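Plm1 (Streptomyces sp. HK803, PDB 4HXY) probably uses NADPH to reduce the beta-keto group of the growing chain in the first module of phoslactomycin biosynthesis. Local coordinates at residues A[184-194]-A[268-277]. Numbering follows the deposited sequence. Where two conformers were deposited one is given.
Sequences WTPKGTVLITG and APVRTVVHAA. With NDP (NADPH dihydro-nicotinamide-adenine-dinucleotide phosphate), chain C.
With chi1 at 74°, T193 tucks OG1 between its own backbone N and carbonyl carbon, while H275 carries its ring anti to the backbone N; together these turns bring T193 OG1 to the ring edge, 2.7 Å from H275 ND1. Either partner could donate in that bond. T193 OG1 also accepts A277 N at 3.2 Å, T193 O takes A276 N at 3.0 Å from above its carbonyl plane, and H275 NE2 is taken by the carbonyl of K300, so the imidazole is held at both nitrogens. Behind this corner, strands 189-193 and 270-275 run parallel: L191 N meets T272 O almost dead straight (179°), and V274 N returns to L191 O at 2.9 Å. At the start of the pair a beta bulge lets T189 O take R271 N and, weakly, T272 N. T189 OG1 donates to A268 O at 2.8 Å, approaching from above the carbonyl plane; replacing T189 by alanine is likely to leave A268 O without this hydroxyl and the A268-P269 loop less firmly tied to the strand. On the V190 side, T272 CG2 meets the W184 ring at its edge, 3.8 Å from W184 CZ2, while P186 CD sits over one ring face. The two strands are neighbours in the parallel sheet of the Rossmann fold, and their C-terminal ends face the cofactor: A276 O accepts NADPH O3D, so the bonds gathered at T193 probably help to fix the backbone that receives the nicotinamide ribose.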
loop_
_atom_site.group_PDB
_atom_site.type_symbol
_atom_site.label_atom_id
_atom_site.label_comp_id
_atom_site.label_asym_id
_atom_site.label_seq_id
_atom_site.Cartn_x
_atom_site.Cartn_y
_atom_site.Cartn_z
ATOM N N TRP A 184 0.670 21.061 13.272
ATOM C CA TRP A 184 0.489 19.796 13.973
ATOM C C TRP A 184 1.100 19.899 15.371
ATOM O O TRP A 184 2.288 20.170 15.497
ATOM C CB TRP A 184 1.146 18.648 13.186
ATOM C CG TRP A 184 0.871 17.298 13.766
ATOM C CD1 TRP A 184 -0.310 16.841 14.290
ATOM C CD2 TRP A 184 1.803 16.229 13.885
ATOM N NE1 TRP A 184 -0.158 15.531 14.720
ATOM C CE2 TRP A 184 1.127 15.142 14.468
ATOM C CE3 TRP A 184 3.149 16.085 13.540
ATOM C CZ2 TRP A 184 1.763 13.924 14.729
ATOM C CZ3 TRP A 184 3.779 14.868 13.812
ATOM C CH2 TRP A 184 3.082 13.823 14.395
ATOM N N THR A 185 0.281 19.683 16.398
ATOM C CA THR A 185 0.713 19.844 17.800
ATOM C C THR A 185 0.299 18.620 18.604
ATOM O O THR A 185 -0.578 18.687 19.465
ATOM C CB THR A 185 0.144 21.129 18.425
ATOM O OG1 THR A 185 -1.285 21.118 18.345
ATOM C CG2 THR A 185 0.701 22.376 17.747
ATOM N N PRO A 186 0.944 17.471 18.328
ATOM C CA PRO A 186 0.590 16.256 19.044
ATOM C C PRO A 186 0.870 16.360 20.536
ATOM O O PRO A 186 1.887 16.939 20.939
ATOM C CB PRO A 186 1.520 15.207 18.431
ATOM C CG PRO A 186 2.647 15.959 17.889
ATOM C CD PRO A 186 2.091 17.260 17.429
ATOM N N LYS A 187 -0.018 15.785 21.323
ATOM C CA LYS A 187 0.004 15.919 22.790
ATOM C C LYS A 187 0.216 14.584 23.475
ATOM O O LYS A 187 -0.004 13.506 22.884
ATOM C CB LYS A 187 -1.321 16.540 23.254
ATOM C CG LYS A 187 -1.488 17.972 22.736
ATOM C CD LYS A 187 -2.887 18.483 22.882
ATOM C CE LYS A 187 -3.058 19.761 22.093
ATOM N NZ LYS A 187 -2.992 19.571 20.613
ATOM N N GLY A 188 0.635 14.642 24.740
ATOM C CA GLY A 188 0.778 13.431 25.529
ATOM C C GLY A 188 1.949 12.603 25.056
ATOM O O GLY A 188 3.017 13.150 24.764
ATOM N N THR A 189 1.727 11.287 24.974
ATOM C CA THR A 189 2.754 10.340 24.542
ATOM C C THR A 189 2.641 10.065 23.041
ATOM O O THR A 189 1.574 9.646 22.557
ATOM C CB THR A 189 2.633 9.042 25.326
ATOM O OG1 THR A 189 2.864 9.341 26.718
ATOM C CG2 THR A 189 3.636 8.011 24.865
ATOM N N VAL A 190 3.743 10.315 22.335
ATOM C CA VAL A 190 3.846 10.109 20.892
ATOM C C VAL A 190 4.734 8.890 20.688
ATOM O O VAL A 190 5.879 8.874 21.153
ATOM C CB VAL A 190 4.458 11.338 20.210
ATOM C CG1 VAL A 190 4.561 11.145 18.702
ATOM C CG2 VAL A 190 3.606 12.566 20.494
ATOM N N LEU A 191 4.188 7.864 20.033
ATOM C CA LEU A 191 4.905 6.622 19.753
ATOM C C LEU A 191 5.286 6.597 18.274
ATOM O O LEU A 191 4.422 6.637 17.416
ATOM C CB LEU A 191 4.036 5.418 20.114
ATOM C CG LEU A 191 4.581 4.031 19.773
ATOM C CD1 LEU A 191 5.845 3.778 20.600
ATOM C CD2 LEU A 191 3.505 2.969 20.021
ATOM N N ILE A 192 6.577 6.513 17.992
ATOM C CA ILE A 192 7.063 6.507 16.629
ATOM C C ILE A 192 7.731 5.156 16.370
ATOM O O ILE A 192 8.820 4.884 16.875
ATOM C CB ILE A 192 8.024 7.679 16.350
ATOM C CG1 ILE A 192 7.371 9.029 16.693
ATOM C CG2 ILE A 192 8.491 7.637 14.888
ATOM C CD1 ILE A 192 8.318 10.240 16.638
ATOM N N THR A 193 7.057 4.288 15.627
ATOM C CA THR A 193 7.643 2.979 15.325
ATOM C C THR A 193 8.634 3.197 14.187
ATOM O O THR A 193 8.448 4.073 13.346
ATOM C CB THR A 193 6.586 1.913 14.951
ATOM O OG1 THR A 193 6.102 2.198 13.631
ATOM C CG2 THR A 193 5.425 1.850 16.006
ATOM N N GLY A 194 9.719 2.419 14.167
ATOM C CA GLY A 194 10.856 2.749 13.334
ATOM C C GLY A 194 11.490 4.087 13.708
ATOM O O GLY A 194 12.087 4.742 12.868
ATOM N N ALA A 268 0.042 8.341 31.273
ATOM C CA ALA A 268 0.655 8.909 30.061
ATOM C C ALA A 268 0.363 8.006 28.867
ATOM O O ALA A 268 1.280 7.554 28.189
ATOM C CB ALA A 268 2.167 9.092 30.237
ATOM N N PRO A 269 -0.921 7.737 28.613
ATOM C CA PRO A 269 -1.286 6.809 27.532
ATOM C C PRO A 269 -0.842 7.318 26.155
ATOM O O PRO A 269 -0.792 8.525 25.936
ATOM C CB PRO A 269 -2.812 6.750 27.629
ATOM C CG PRO A 269 -3.196 8.047 28.246
ATOM C CD PRO A 269 -2.117 8.356 29.218
ATOM N N VAL A 270 -0.490 6.393 25.260
ATOM C CA VAL A 270 -0.197 6.724 23.865
ATOM C C VAL A 270 -1.397 7.453 23.303
ATOM O O VAL A 270 -2.521 6.952 23.405
ATOM C CB VAL A 270 0.106 5.456 23.005
ATOM C CG1 VAL A 270 0.256 5.829 21.506
ATOM C CG2 VAL A 270 1.344 4.746 23.529
ATOM N N ARG A 271 -1.150 8.646 22.751
ATOM C CA ARG A 271 -2.177 9.468 22.094
ATOM C C ARG A 271 -1.973 9.617 20.588
ATOM O O ARG A 271 -2.927 9.860 19.872
ATOM C CB ARG A 271 -2.247 10.867 22.734
ATOM C CG ARG A 271 -2.525 10.862 24.248
ATOM C CD ARG A 271 -3.804 10.121 24.576
ATOM N NE ARG A 271 -4.955 10.733 23.901
ATOM C CZ ARG A 271 -5.985 10.067 23.380
ATOM N NH1 ARG A 271 -6.041 8.736 23.422
ATOM N NH2 ARG A 271 -6.964 10.743 22.797
ATOM N N THR A 272 -0.735 9.470 20.115
ATOM C CA THR A 272 -0.417 9.559 18.683
ATOM C C THR A 272 0.511 8.415 18.328
ATOM O O THR A 272 1.435 8.085 19.085
ATOM C CB THR A 272 0.236 10.909 18.308
ATOM O OG1 THR A 272 -0.733 11.959 18.399
ATOM C CG2 THR A 272 0.830 10.891 16.878
ATOM N N VAL A 273 0.241 7.800 17.183
ATOM C CA VAL A 273 1.144 6.826 16.600
ATOM C C VAL A 273 1.592 7.308 15.232
ATOM O O VAL A 273 0.769 7.700 14.409
ATOM C CB VAL A 273 0.456 5.484 16.416
ATOM C CG1 VAL A 273 1.345 4.563 15.580
ATOM C CG2 VAL A 273 0.137 4.864 17.776
ATOM N N VAL A 274 2.897 7.253 14.988
ATOM C CA VAL A 274 3.438 7.405 13.647
ATOM C C VAL A 274 4.141 6.088 13.344
ATOM O O VAL A 274 5.074 5.707 14.043
ATOM C CB VAL A 274 4.435 8.555 13.525
ATOM C CG1 VAL A 274 4.985 8.609 12.080
ATOM C CG2 VAL A 274 3.756 9.868 13.888
ATOM N N HIS A 275 3.650 5.369 12.341
ATOM C CA HIS A 275 4.149 4.025 12.059
ATOM C C HIS A 275 5.102 4.069 10.879
ATOM O O HIS A 275 4.669 4.081 9.729
ATOM C CB HIS A 275 2.972 3.090 11.796
ATOM C CG HIS A 275 3.337 1.670 11.492
ATOM N ND1 HIS A 275 4.161 0.915 12.305
ATOM C CD2 HIS A 275 2.909 0.841 10.510
ATOM C CE1 HIS A 275 4.258 -0.307 11.803
ATOM N NE2 HIS A 275 3.477 -0.393 10.734
ATOM N N ALA A 276 6.400 4.080 11.181
ATOM C CA ALA A 276 7.449 4.080 10.163
ATOM C C ALA A 276 8.286 2.799 10.159
ATOM O O ALA A 276 9.238 2.694 9.378
ATOM C CB ALA A 276 8.325 5.289 10.315
ATOM N N ALA A 277 7.925 1.814 10.972
ATOM C CA ALA A 277 8.594 0.507 10.930
ATOM C C ALA A 277 8.350 -0.179 9.594
ATOM O O ALA A 277 7.230 -0.214 9.083
ATOM C CB ALA A 277 8.114 -0.393 12.067
HETATM P PA NDP C . 14.838 2.859 7.888
HETATM O O1A NDP C . 15.879 3.881 8.197
HETATM O O2A NDP C . 15.283 1.470 7.540
HETATM O O5B NDP C . 13.819 2.765 9.114
HETATM C C5B NDP C . 13.013 1.618 9.284
HETATM C C4B NDP C . 12.841 1.382 10.756
HETATM O O4B NDP C . 11.994 0.273 10.979
HETATM C C3B NDP C . 14.136 1.051 11.460
HETATM O O3B NDP C . 14.222 1.891 12.627
HETATM C C2B NDP C . 14.014 -0.403 11.856
HETATM O O2B NDP C . 14.787 -0.528 13.032
HETATM C C1B NDP C . 12.503 -0.502 12.044
HETATM N N9A NDP C . 11.933 -1.843 12.038
HETATM C C8A NDP C . 11.997 -2.795 11.044
HETATM N N7A NDP C . 11.351 -3.906 11.461
HETATM C C5A NDP C . 10.844 -3.663 12.713
HETATM C C6A NDP C . 10.098 -4.413 13.607
HETATM N N6A NDP C . 9.685 -5.656 13.381
HETATM N N1A NDP C . 9.771 -3.841 14.823
HETATM C C2A NDP C . 10.145 -2.537 15.125
HETATM N N3A NDP C . 10.889 -1.786 14.252
HETATM C C4A NDP C . 11.216 -2.359 13.062
HETATM O O3 NDP C . 13.895 3.343 6.676
HETATM P PN NDP C . 13.293 4.786 6.414
HETATM O O1N NDP C . 13.743 5.188 5.062
HETATM O O2N NDP C . 13.476 5.730 7.534
HETATM O O5D NDP C . 11.742 4.484 6.176
HETATM C C5D NDP C . 10.838 4.372 7.245
HETATM C C4D NDP C . 9.451 4.131 6.672
HETATM O O4D NDP C . 9.166 5.064 5.644
HETATM C C3D NDP C . 9.324 2.761 6.047
HETATM O O3D NDP C . 8.141 2.163 6.482
HETATM C C2D NDP C . 9.249 3.018 4.556
HETATM O O2D NDP C . 8.512 2.036 3.857
HETATM C C1D NDP C . 8.652 4.409 4.504
HETATM N N1N NDP C . 9.070 5.142 3.301
HETATM C C2N NDP C . 10.352 5.594 3.168
HETATM C C3N NDP C . 10.822 6.151 1.977
HETATM C C7N NDP C . 12.187 6.710 1.862
HETATM O O7N NDP C . 12.445 7.422 0.712
HETATM N N7N NDP C . 13.161 6.536 2.742
HETATM C C4N NDP C . 9.807 6.553 0.941
HETATM C C5N NDP C . 8.433 6.023 1.189
HETATM C C6N NDP C . 8.115 5.366 2.355
HETATM P P2B NDP C . 15.239 -1.936 13.643
HETATM O O1X NDP C . 16.176 -1.570 14.770
HETATM O O2X NDP C . 15.940 -2.791 12.578
HETATM O O3X NDP C . 14.062 -2.691 14.108
HETATM O O HOH W 1 -1.758 14.230 17.474
HETATM O O HOH W 2 -1.423 13.236 20.606
HETATM O O HOH W 3 -0.728 10.899 27.170
#